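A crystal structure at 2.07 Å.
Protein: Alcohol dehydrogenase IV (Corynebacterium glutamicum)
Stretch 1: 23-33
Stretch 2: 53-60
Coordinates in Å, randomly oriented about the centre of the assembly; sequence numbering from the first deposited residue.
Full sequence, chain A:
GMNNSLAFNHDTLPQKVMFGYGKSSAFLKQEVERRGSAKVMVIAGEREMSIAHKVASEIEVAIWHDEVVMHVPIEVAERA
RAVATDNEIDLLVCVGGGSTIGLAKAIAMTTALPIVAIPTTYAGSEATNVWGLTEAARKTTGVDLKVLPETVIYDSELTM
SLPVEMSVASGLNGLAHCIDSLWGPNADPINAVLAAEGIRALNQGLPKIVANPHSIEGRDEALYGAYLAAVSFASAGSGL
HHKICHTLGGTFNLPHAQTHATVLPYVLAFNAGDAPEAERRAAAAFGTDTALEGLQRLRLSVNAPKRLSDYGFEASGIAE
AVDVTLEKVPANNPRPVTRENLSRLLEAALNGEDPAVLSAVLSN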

# COMPACT_ATOMS: atom_id res chain seq x y z
N LYS A 23 -13.42 6.18 -18.45
CA LYS A 23 -13.79 7.19 -17.46
C LYS A 23 -12.82 8.35 -17.31
O LYS A 23 -13.02 9.19 -16.45
CB LYS A 23 -14.00 6.54 -16.09
CG LYS A 23 -15.08 5.45 -16.04
CD LYS A 23 -16.50 6.03 -16.24
N SER A 24 -11.73 8.40 -18.10
CA SER A 24 -10.70 9.41 -17.82
C SER A 24 -11.23 10.82 -17.83
O SER A 24 -10.86 11.59 -16.97
CB SER A 24 -9.46 9.31 -18.75
OG SER A 24 -9.81 9.33 -20.09
N SER A 25 -12.07 11.16 -18.79
CA SER A 25 -12.56 12.57 -18.91
C SER A 25 -13.47 12.95 -17.74
O SER A 25 -13.42 14.08 -17.28
CB SER A 25 -13.28 12.81 -20.24
OG SER A 25 -14.57 12.21 -20.28
N ALA A 26 -14.25 11.99 -17.24
CA ALA A 26 -15.16 12.22 -16.10
C ALA A 26 -14.35 12.29 -14.80
O ALA A 26 -14.55 13.20 -13.99
CB ALA A 26 -16.22 11.12 -16.04
N PHE A 27 -13.36 11.40 -14.66
CA PHE A 27 -12.47 11.45 -13.51
C PHE A 27 -11.66 12.75 -13.46
O PHE A 27 -11.40 13.31 -12.36
CB PHE A 27 -11.47 10.29 -13.50
CG PHE A 27 -12.05 8.95 -13.12
CD1 PHE A 27 -13.03 8.82 -12.17
CD2 PHE A 27 -11.47 7.80 -13.61
CE1 PHE A 27 -13.50 7.56 -11.82
CE2 PHE A 27 -11.92 6.55 -13.24
CZ PHE A 27 -12.94 6.43 -12.36
N LEU A 28 -11.17 13.20 -14.63
CA LEU A 28 -10.37 14.44 -14.68
C LEU A 28 -11.22 15.60 -14.25
O LEU A 28 -10.77 16.44 -13.47
CB LEU A 28 -9.78 14.69 -16.07
CG LEU A 28 -8.86 15.92 -16.22
CD1 LEU A 28 -7.74 15.95 -15.15
CD2 LEU A 28 -8.24 15.99 -17.61
N LYS A 29 -12.46 15.63 -14.74
CA LYS A 29 -13.40 16.68 -14.33
C LYS A 29 -13.55 16.68 -12.80
O LYS A 29 -13.38 17.70 -12.16
CB LYS A 29 -14.78 16.48 -15.01
CG LYS A 29 -15.91 17.43 -14.47
CD LYS A 29 -17.11 17.49 -15.42
CE LYS A 29 -18.11 18.61 -15.03
NZ LYS A 29 -18.83 18.32 -13.74
N GLN A 30 -13.86 15.52 -12.25
CA GLN A 30 -14.04 15.34 -10.81
C GLN A 30 -12.82 15.82 -10.05
O GLN A 30 -12.93 16.56 -9.06
CB GLN A 30 -14.31 13.86 -10.55
CG GLN A 30 -14.71 13.50 -9.16
CD GLN A 30 -14.88 11.99 -9.00
OE1 GLN A 30 -15.26 11.30 -9.94
NE2 GLN A 30 -14.58 11.47 -7.79
N GLU A 31 -11.64 15.47 -10.55
CA GLU A 31 -10.39 15.82 -9.88
C GLU A 31 -10.11 17.34 -9.91
O GLU A 31 -9.72 17.93 -8.90
CB GLU A 31 -9.23 15.01 -10.51
CG GLU A 31 -7.94 15.19 -9.93
CD GLU A 31 -7.82 14.66 -8.51
OE1 GLU A 31 -8.72 13.99 -8.01
OE2 GLU A 31 -6.82 14.96 -7.90
N VAL A 32 -10.36 17.97 -11.06
CA VAL A 32 -10.16 19.40 -11.19
C VAL A 32 -11.16 20.20 -10.33
O VAL A 32 -10.81 21.26 -9.74
CB VAL A 32 -10.32 19.83 -12.65
CG1 VAL A 32 -10.37 21.34 -12.75
CG2 VAL A 32 -9.19 19.26 -13.50
N GLU A 33 -12.39 19.72 -10.29
CA GLU A 33 -13.42 20.38 -9.52
C GLU A 33 -13.18 20.24 -8.02
O GLU A 33 -13.30 21.20 -7.29
CB GLU A 33 -14.80 19.89 -9.93
CG GLU A 33 -15.18 20.39 -11.32
CD GLU A 33 -16.61 20.21 -11.66
OE1 GLU A 33 -17.22 19.21 -11.23
OE2 GLU A 33 -17.14 21.06 -12.39
N HIS A 53 -6.64 16.05 -25.83
CA HIS A 53 -7.79 16.94 -26.01
C HIS A 53 -9.10 16.23 -25.66
O HIS A 53 -9.96 16.82 -25.01
CB HIS A 53 -7.85 17.49 -27.41
CG HIS A 53 -6.92 18.63 -27.64
ND1 HIS A 53 -5.57 18.47 -27.82
CD2 HIS A 53 -7.15 19.97 -27.64
CE1 HIS A 53 -5.01 19.65 -27.97
NE2 HIS A 53 -5.94 20.58 -27.87
N LYS A 54 -9.22 14.96 -26.06
CA LYS A 54 -10.41 14.18 -25.72
C LYS A 54 -10.47 13.93 -24.21
O LYS A 54 -11.53 13.98 -23.64
CB LYS A 54 -10.45 12.83 -26.45
CG LYS A 54 -10.51 12.91 -27.97
CD LYS A 54 -11.09 11.61 -28.58
CE LYS A 54 -10.53 11.30 -29.97
NZ LYS A 54 -9.12 10.72 -29.90
N VAL A 55 -9.33 13.66 -23.59
CA VAL A 55 -9.29 13.40 -22.15
C VAL A 55 -9.66 14.63 -21.33
O VAL A 55 -10.33 14.52 -20.31
CB VAL A 55 -7.91 12.91 -21.73
CG1 VAL A 55 -7.77 12.93 -20.21
CG2 VAL A 55 -7.65 11.50 -22.33
N ALA A 56 -9.26 15.81 -21.79
CA ALA A 56 -9.57 17.05 -21.09
C ALA A 56 -10.85 17.76 -21.62
O ALA A 56 -11.04 18.94 -21.36
CB ALA A 56 -8.38 18.00 -21.17
N SER A 57 -11.70 17.03 -22.37
CA SER A 57 -12.88 17.63 -23.00
C SER A 57 -13.95 18.11 -22.00
O SER A 57 -14.81 18.89 -22.36
CB SER A 57 -13.53 16.64 -23.98
OG SER A 57 -13.98 15.49 -23.30
N GLU A 58 -13.89 17.64 -20.77
CA GLU A 58 -14.84 18.08 -19.77
C GLU A 58 -14.27 19.14 -18.84
O GLU A 58 -14.92 19.49 -17.85
CB GLU A 58 -15.37 16.91 -18.96
CG GLU A 58 -15.97 15.77 -19.78
CD GLU A 58 -16.77 14.82 -18.93
OE1 GLU A 58 -17.54 15.29 -18.08
OE2 GLU A 58 -16.61 13.59 -19.10
N ILE A 59 -13.07 19.65 -19.14
CA ILE A 59 -12.49 20.73 -18.33
C ILE A 59 -11.99 21.88 -19.16
O ILE A 59 -11.86 21.78 -20.38
CB ILE A 59 -11.31 20.23 -17.41
CG1 ILE A 59 -10.12 19.69 -18.24
CG2 ILE A 59 -11.80 19.18 -16.45
CD1 ILE A 59 -8.78 19.51 -17.37
N GLU A 60 -11.71 23.00 -18.49
CA GLU A 60 -11.12 24.15 -19.13
C GLU A 60 -9.61 24.00 -18.99
O GLU A 60 -9.11 23.70 -17.91
CB GLU A 60 -11.55 25.46 -18.44
CG GLU A 60 -13.07 25.62 -18.16
CD GLU A 60 -13.88 25.92 -19.41
OE1 GLU A 60 -13.48 25.49 -20.51
OE2 GLU A 60 -14.94 26.57 -19.27
O HOH W 1 -12.19 15.97 -18.81

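A regular helix that begins at Ser24 and runs on past Glu33 lies against the end of a second helix and the turn that follows it. At Ser25 and Val55 the two backbones come close, CA to CA 4.7 Å, and they are still near at Lys29 and Ile59, 5.8 Å. So close an approach suits the small side chain of Ser25: its CA sits 3.3 Å from Val55 O, a CA-H...O contact with a carbonyl near the end of its helix.

Beyond Val55 the chain leaves helical geometry at Ala56 and folds into a type I turn, closed by Ile59 N donating to Ala56 O at 3.1 Å. The turn brings Glu58 and Ile59 against the first helix. Ile59 points toward it, and its CD1 meets Leu28 CD2 at 3.6 Å and Val32 CG2 at 3.9 Å, two residues one helical turn apart. Ile59 CG2 rests 3.6 Å from Lys29 CA and, like CD1, lies 3.9 Å from Val32 CG2, so both branches of the isoleucine meet Val32 while CD1 also reaches the side chain of Leu28. Leu28, in turn, fills the hollow bounded by Val55, Ala56 and Ile59: its CD2 lies 4.0 Å from Val55 CG1 and 4.1 Å from Ala56 CB. These apolar groups need no polar partners and gain by excluding water.

Polar chemistry borders this patch. Ser25 OG donates to Glu58 OE2 at 2.7 Å, a short bond to a carboxylate. Glu58 also lies along the aliphatic part of Lys29, with OE1 3.5 Å from CD, while Lys29 NZ forms a salt bridge with Glu33 OE1 at 3.1 Å within its own helix. A water lies between the backbones, donating to Ser25 O at 2.7 Å and Val55 O at 2.8 Å and accepting from Glu58 N at 3.1 Å; it thereby joins the backbones where they do not bond directly.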